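PDB 7DVU: HTH marR-type domain-containing protein, which binds heme b and probably acts as a DNA-binding transcription regulator of the MarR family. Local coordinates for residues K24-E29 with F106-E111; G36-H41 with N68-M73. All coordinates share one frame; numbering follows the deposited sequence.

Contact 1: residues K24-E29 with F106-E111; sequences KEYDVE and FEIFLE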
loop_
_atom_site.group_PDB
_atom_site.type_symbol
_atom_site.label_atom_id
_atom_site.label_comp_id
_atom_site.label_asym_id
_atom_site.label_seq_id
_atom_site.Cartn_x
_atom_site.Cartn_y
_atom_site.Cartn_z
ATOM N N LYS A 24 -13.232 13.407 -9.204
ATOM C CA LYS A 24 -14.186 13.522 -10.296
ATOM C C LYS A 24 -15.336 14.440 -9.890
ATOM O O LYS A 24 -15.737 15.273 -10.691
ATOM C CB LYS A 24 -14.846 12.189 -10.656
ATOM C CG LYS A 24 -13.939 11.048 -11.097
ATOM C CD LYS A 24 -12.981 11.336 -12.230
ATOM C CE LYS A 24 -11.915 10.261 -12.324
ATOM N NZ LYS A 24 -10.934 10.376 -11.214
ATOM N N GLU A 25 -15.822 14.307 -8.648
ATOM C CA GLU A 25 -16.935 15.103 -8.139
ATOM C C GLU A 25 -16.577 16.586 -8.114
ATOM O O GLU A 25 -17.442 17.454 -8.340
ATOM C CB GLU A 25 -17.396 14.637 -6.759
ATOM C CG GLU A 25 -18.503 13.613 -6.867
ATOM C CD GLU A 25 -19.476 13.574 -5.703
ATOM O OE1 GLU A 25 -19.651 14.620 -5.012
ATOM O OE2 GLU A 25 -20.036 12.481 -5.480
ATOM N N TYR A 26 -15.290 16.881 -7.868
ATOM C CA TYR A 26 -14.886 18.283 -7.856
ATOM C C TYR A 26 -14.360 18.708 -9.223
ATOM O O TYR A 26 -13.895 19.826 -9.376
ATOM C CB TYR A 26 -14.094 18.605 -6.578
ATOM C CG TYR A 26 -14.944 18.540 -5.324
ATOM C CD1 TYR A 26 -15.377 17.318 -4.837
ATOM C CD2 TYR A 26 -15.374 19.690 -4.652
ATOM C CE1 TYR A 26 -16.186 17.232 -3.711
ATOM C CE2 TYR A 26 -16.178 19.619 -3.516
ATOM C CZ TYR A 26 -16.607 18.387 -3.060
ATOM O OH TYR A 26 -17.428 18.308 -1.970
ATOM N N ASP A 27 -14.414 17.813 -10.221
ATOM C CA ASP A 27 -14.004 18.128 -11.582
ATOM C C ASP A 27 -12.512 18.512 -11.626
ATOM O O ASP A 27 -12.120 19.455 -12.324
ATOM C CB ASP A 27 -14.942 19.186 -12.195
ATOM C CG ASP A 27 -14.819 19.353 -13.700
ATOM O OD1 ASP A 27 -14.442 18.368 -14.393
ATOM O OD2 ASP A 27 -15.080 20.482 -14.170
ATOM N N VAL A 28 -11.680 17.790 -10.862
ATOM C CA VAL A 28 -10.259 18.101 -10.823
ATOM C C VAL A 28 -9.510 16.811 -11.071
ATOM O O VAL A 28 -8.412 16.615 -10.571
ATOM C CB VAL A 28 -9.803 18.798 -9.527
ATOM C CG1 VAL A 28 -10.312 20.227 -9.462
ATOM C CG2 VAL A 28 -10.219 18.034 -8.279
ATOM N N GLU A 29 -10.121 15.934 -11.863
ATOM C CA GLU A 29 -9.401 14.798 -12.404
ATOM C C GLU A 29 -8.106 15.309 -13.041
ATOM O O GLU A 29 -8.053 16.432 -13.551
ATOM C CB GLU A 29 -10.301 14.118 -13.429
ATOM C CG GLU A 29 -9.798 12.776 -13.898
ATOM C CD GLU A 29 -10.696 12.178 -14.965
ATOM O OE1 GLU A 29 -11.892 12.559 -15.023
ATOM O OE2 GLU A 29 -10.202 11.323 -15.721
ATOM N N PHE A 106 -9.496 22.909 -7.231
ATOM C CA PHE A 106 -8.578 21.980 -6.581
ATOM C C PHE A 106 -8.459 22.318 -5.097
ATOM O O PHE A 106 -8.433 21.418 -4.261
ATOM C CB PHE A 106 -7.211 21.928 -7.291
ATOM C CG PHE A 106 -6.327 20.791 -6.852
ATOM C CD1 PHE A 106 -6.652 19.486 -7.188
ATOM C CD2 PHE A 106 -5.147 21.030 -6.150
ATOM C CE1 PHE A 106 -5.833 18.432 -6.798
ATOM C CE2 PHE A 106 -4.314 19.973 -5.775
ATOM C CZ PHE A 106 -4.662 18.674 -6.100
ATOM N N GLU A 107 -8.374 23.614 -4.765
ATOM C CA GLU A 107 -8.233 24.054 -3.386
ATOM C C GLU A 107 -9.444 23.592 -2.573
ATOM O O GLU A 107 -9.296 23.119 -1.449
ATOM C CB GLU A 107 -8.197 25.582 -3.388
ATOM C CG GLU A 107 -6.982 26.169 -2.675
ATOM C CD GLU A 107 -6.839 27.654 -2.951
ATOM O OE1 GLU A 107 -7.797 28.272 -3.493
ATOM O OE2 GLU A 107 -5.784 28.189 -2.626
ATOM N N ILE A 108 -10.652 23.750 -3.144
ATOM C CA ILE A 108 -11.880 23.362 -2.460
ATOM C C ILE A 108 -11.867 21.850 -2.264
ATOM O O ILE A 108 -12.103 21.345 -1.163
ATOM C CB ILE A 108 -13.129 23.836 -3.240
ATOM C CG1 ILE A 108 -13.165 25.363 -3.313
ATOM C CG2 ILE A 108 -14.413 23.246 -2.635
ATOM C CD1 ILE A 108 -14.248 25.924 -4.241
ATOM N N PHE A 109 -11.525 21.136 -3.339
ATOM C CA PHE A 109 -11.400 19.691 -3.300
ATOM C C PHE A 109 -10.525 19.289 -2.110
ATOM O O PHE A 109 -10.878 18.406 -1.340
ATOM C CB PHE A 109 -10.844 19.180 -4.633
ATOM C CG PHE A 109 -10.292 17.773 -4.616
ATOM C CD1 PHE A 109 -11.140 16.697 -4.457
ATOM C CD2 PHE A 109 -8.939 17.521 -4.792
ATOM C CE1 PHE A 109 -10.654 15.397 -4.414
ATOM C CE2 PHE A 109 -8.441 16.214 -4.761
ATOM C CZ PHE A 109 -9.307 15.156 -4.593
ATOM N N LEU A 110 -9.392 19.967 -1.946
ATOM C CA LEU A 110 -8.411 19.486 -0.992
ATOM C C LEU A 110 -8.991 19.704 0.392
ATOM O O LEU A 110 -8.827 18.838 1.256
ATOM C CB LEU A 110 -7.075 20.229 -1.175
ATOM C CG LEU A 110 -6.210 19.751 -2.339
ATOM C CD1 LEU A 110 -4.912 20.541 -2.390
ATOM C CD2 LEU A 110 -5.862 18.266 -2.190
ATOM N N GLU A 111 -9.737 20.815 0.557
ATOM C CA GLU A 111 -10.289 21.194 1.852
ATOM C C GLU A 111 -11.325 20.163 2.294
ATOM O O GLU A 111 -11.312 19.691 3.427
ATOM C CB GLU A 111 -10.876 22.611 1.824
ATOM C CG GLU A 111 -9.847 23.695 2.126
ATOM C CD GLU A 111 -9.744 24.938 1.235
ATOM O OE1 GLU A 111 -10.801 25.505 0.842
ATOM O OE2 GLU A 111 -8.586 25.342 0.929
#
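Val28 and Phe109 form the tight part of this contact, where the turn that ends helix 4-25 leans on one side of helix 97-117. The CG2 methyl of Val28 lies over a face of the Phe109 ring, 4.0 Å from its centroid and 27° off the normal, a CH-pi contact. The other methyl, CG1, is set anti to the carbonyl carbon (chi1 -71°) and reaches the helix backbone, 3.6 Å from Phe106 N. Between the two branches, Val28 CB meets the edge of the Phe106 ring close to its plane, 4.0 Å from CD1. A face of that same ring is covered by Leu110 CG from the next turn of its own helix, and Phe106 also packs on Met40 of helix 34-44 and approaches a bound heme.

Toward solvent the fit is looser. Tyr26 still comes close through its CB, 3.8 Å from Phe109 CB, but its ring runs out across exposed Ile108, the two side chains at about a right angle and CE2 4.1 Å from Ile108 CG2. Asp27, with positive phi in a Schellman motif, turns the chain so that Tyr26 and Val28 on either side of it both face the helix; its carbonyl O accepts a hydrogen bond from Lys102 NZ.

No hydrogen bond joins the two segments. The contact is one of methyls and aromatic carbon, which implies that shape and burial of apolar surface hold the helix end against the heme-bearing helix.

Contact 2: residues G36-H41 with N68-M73; sequences GHLVMH and NLVKRM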
loop_
_atom_site.group_PDB
_atom_site.type_symbol
_atom_site.label_atom_id
_atom_site.label_comp_id
_atom_site.label_asym_id
_atom_site.label_seq_id
_atom_site.Cartn_x
_atom_site.Cartn_y
_atom_site.Cartn_z
ATOM N N GLY A 36 -1.435 19.065 -10.647
ATOM C CA GLY A 36 -2.036 19.893 -9.615
ATOM C C GLY A 36 -0.992 20.713 -8.860
ATOM O O GLY A 36 -1.294 21.851 -8.481
ATOM N N HIS A 37 0.211 20.124 -8.634
ATOM C CA HIS A 37 1.256 20.816 -7.900
ATOM C C HIS A 37 1.667 22.059 -8.676
ATOM O O HIS A 37 1.797 23.123 -8.099
ATOM C CB HIS A 37 2.464 19.889 -7.615
ATOM C CG HIS A 37 3.532 20.510 -6.767
ATOM N ND1 HIS A 37 4.486 21.390 -7.266
ATOM C CD2 HIS A 37 3.846 20.354 -5.463
ATOM C CE1 HIS A 37 5.306 21.763 -6.298
ATOM N NE2 HIS A 37 4.943 21.129 -5.189
ATOM N N LEU A 38 1.873 21.895 -9.984
ATOM C CA LEU A 38 2.324 22.942 -10.871
ATOM C C LEU A 38 1.222 23.997 -11.035
ATOM O O LEU A 38 1.492 25.187 -10.982
ATOM C CB LEU A 38 2.685 22.293 -12.214
ATOM C CG LEU A 38 3.708 23.102 -13.014
ATOM C CD1 LEU A 38 4.904 23.433 -12.128
ATOM C CD2 LEU A 38 4.158 22.330 -14.240
ATOM N N VAL A 39 -0.027 23.550 -11.184
ATOM C CA VAL A 39 -1.160 24.475 -11.303
ATOM C C VAL A 39 -1.240 25.354 -10.055
ATOM O O VAL A 39 -1.355 26.573 -10.163
ATOM C CB VAL A 39 -2.478 23.706 -11.532
ATOM C CG1 VAL A 39 -3.689 24.550 -11.141
ATOM C CG2 VAL A 39 -2.619 23.258 -12.978
ATOM N N MET A 40 -1.095 24.743 -8.869
ATOM C CA MET A 40 -1.203 25.444 -7.591
ATOM C C MET A 40 0.002 26.346 -7.364
ATOM O O MET A 40 -0.136 27.439 -6.833
ATOM C CB MET A 40 -1.277 24.447 -6.433
ATOM C CG MET A 40 -2.555 23.650 -6.474
ATOM S SD MET A 40 -4.006 24.727 -6.776
ATOM C CE MET A 40 -4.071 25.639 -5.231
ATOM N N HIS A 41 1.172 25.899 -7.807
ATOM C CA HIS A 41 2.337 26.760 -7.718
ATOM C C HIS A 41 2.110 27.994 -8.578
ATOM O O HIS A 41 2.236 29.105 -8.082
ATOM C CB HIS A 41 3.623 26.002 -8.098
ATOM C CG HIS A 41 4.824 26.632 -7.485
ATOM N ND1 HIS A 41 5.674 27.471 -8.200
ATOM C CD2 HIS A 41 5.286 26.601 -6.219
ATOM C CE1 HIS A 41 6.630 27.903 -7.407
ATOM N NE2 HIS A 41 6.419 27.368 -6.193
ATOM N N ASN A 68 7.058 15.976 -20.776
ATOM C CA ASN A 68 5.821 15.263 -21.058
ATOM C C ASN A 68 4.689 15.895 -20.268
ATOM O O ASN A 68 3.625 16.131 -20.821
ATOM C CB ASN A 68 5.900 13.762 -20.774
ATOM C CG ASN A 68 6.627 13.023 -21.874
ATOM O OD1 ASN A 68 7.637 12.367 -21.627
ATOM N ND2 ASN A 68 6.136 13.156 -23.095
ATOM N N LEU A 69 4.961 16.164 -18.988
ATOM C CA LEU A 69 4.012 16.763 -18.067
ATOM C C LEU A 69 3.443 18.066 -18.626
ATOM O O LEU A 69 2.230 18.233 -18.645
ATOM C CB LEU A 69 4.708 17.015 -16.729
ATOM C CG LEU A 69 3.835 17.678 -15.664
ATOM C CD1 LEU A 69 2.779 16.692 -15.154
ATOM C CD2 LEU A 69 4.703 18.129 -14.512
ATOM N N VAL A 70 4.310 18.987 -19.086
ATOM C CA VAL A 70 3.837 20.303 -19.504
ATOM C C VAL A 70 3.080 20.231 -20.832
ATOM O O VAL A 70 2.144 20.995 -21.041
ATOM C CB VAL A 70 4.929 21.388 -19.511
ATOM C CG1 VAL A 70 5.458 21.561 -18.102
ATOM C CG2 VAL A 70 6.041 21.128 -20.540
ATOM N N LYS A 71 3.514 19.344 -21.732
ATOM C CA LYS A 71 2.820 19.132 -22.993
ATOM C C LYS A 71 1.391 18.644 -22.731
ATOM O O LYS A 71 0.454 19.041 -23.441
ATOM C CB LYS A 71 3.629 18.194 -23.898
ATOM C CG LYS A 71 2.925 17.704 -25.158
ATOM C CD LYS A 71 3.808 16.876 -26.082
ATOM C CE LYS A 71 3.026 16.152 -27.164
ATOM N NZ LYS A 71 3.898 15.650 -28.262
ATOM N N ARG A 72 1.229 17.801 -21.695
ATOM C CA ARG A 72 -0.082 17.261 -21.342
ATOM C C ARG A 72 -0.940 18.347 -20.683
ATOM O O ARG A 72 -2.135 18.448 -20.943
ATOM C CB ARG A 72 0.043 16.033 -20.434
ATOM C CG ARG A 72 0.130 14.707 -21.176
ATOM C CD ARG A 72 0.838 13.633 -20.366
ATOM N NE ARG A 72 0.504 13.640 -18.942
ATOM C CZ ARG A 72 1.376 13.437 -17.945
ATOM N NH1 ARG A 72 2.661 13.241 -18.199
ATOM N NH2 ARG A 72 0.957 13.450 -16.690
ATOM N N MET A 73 -0.317 19.164 -19.831
ATOM C CA MET A 73 -1.009 20.284 -19.230
ATOM C C MET A 73 -1.466 21.285 -20.298
ATOM O O MET A 73 -2.567 21.824 -20.188
ATOM C CB MET A 73 -0.120 20.947 -18.181
ATOM C CG MET A 73 0.126 20.022 -17.015
ATOM S SD MET A 73 1.182 20.717 -15.770
ATOM C CE MET A 73 0.136 22.029 -15.125
#
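Helices 34-44 and 63-76 meet here through segments whose axes pass 11.5 Å apart at a signed crossing angle of -70°, a separation that leaves the backbones well apart and the contact to side chains alone. Its centre is the pair Leu38 and Met73, both directed at the opposing helix. Leu38 has CG anti to its own backbone N (chi1 -155°), which brings the CD2 methyl across to the thioether, 3.7 Å from Met73 SD. The same methyl also touches two residues one turn earlier in helix 63-76, 4.1 Å from Val70 CG1 and 4.2 Å from Leu69 CD2, so one branch of one leucine meets three residues of the other helix.

Met73 answers with its end. The chain is extended through chi2 and then bends at chi3 (68°), and the CE methyl is thereby carried to Val39, 3.7 Å from its CG2, while staying 3.9 Å from Leu38 CB. SD therefore lies against Leu38 alone, while CE touches both Leu38 and Val39, the next residue along helix 34-44. All five side chains are buried and apolar, and no hydrogen bond crosses between the segments.

The pair belongs to the winged helix-turn-helix domain of MarR proteins, in which the helix corresponding to 63-76 is the probable DNA-recognition helix. Helix 52-59 adds Leu59 beside Leu69, and Met50 from the preceding loop packs on Leu38. Val39 also meets Ala103 of helix 97-117, and further along the chain from helix 63-76 come the antiparallel strands 79-83 and 91-95 of the wing.

In the fold
From the N terminus, helix 4-25 runs into the turn at 24-29, which contact 1 joins to helix 97-117, closing a loop that spans most of the domain. Contact 2 is nested inside that loop: helix 34-44 follows the turn, and its partner, helix 63-76, comes after helix 52-59. Strands 79-83 and 91-95 then lead back to helix 97-117 and the second half of contact 1. The two centres lie about 16 Å apart but the contacts touch directly, Phe106 CD2 being 3.7 Å from Met40 CG. Helix 34-44 thus links the probable DNA-binding part of the fold to the long helix carrying the heme ligand His114.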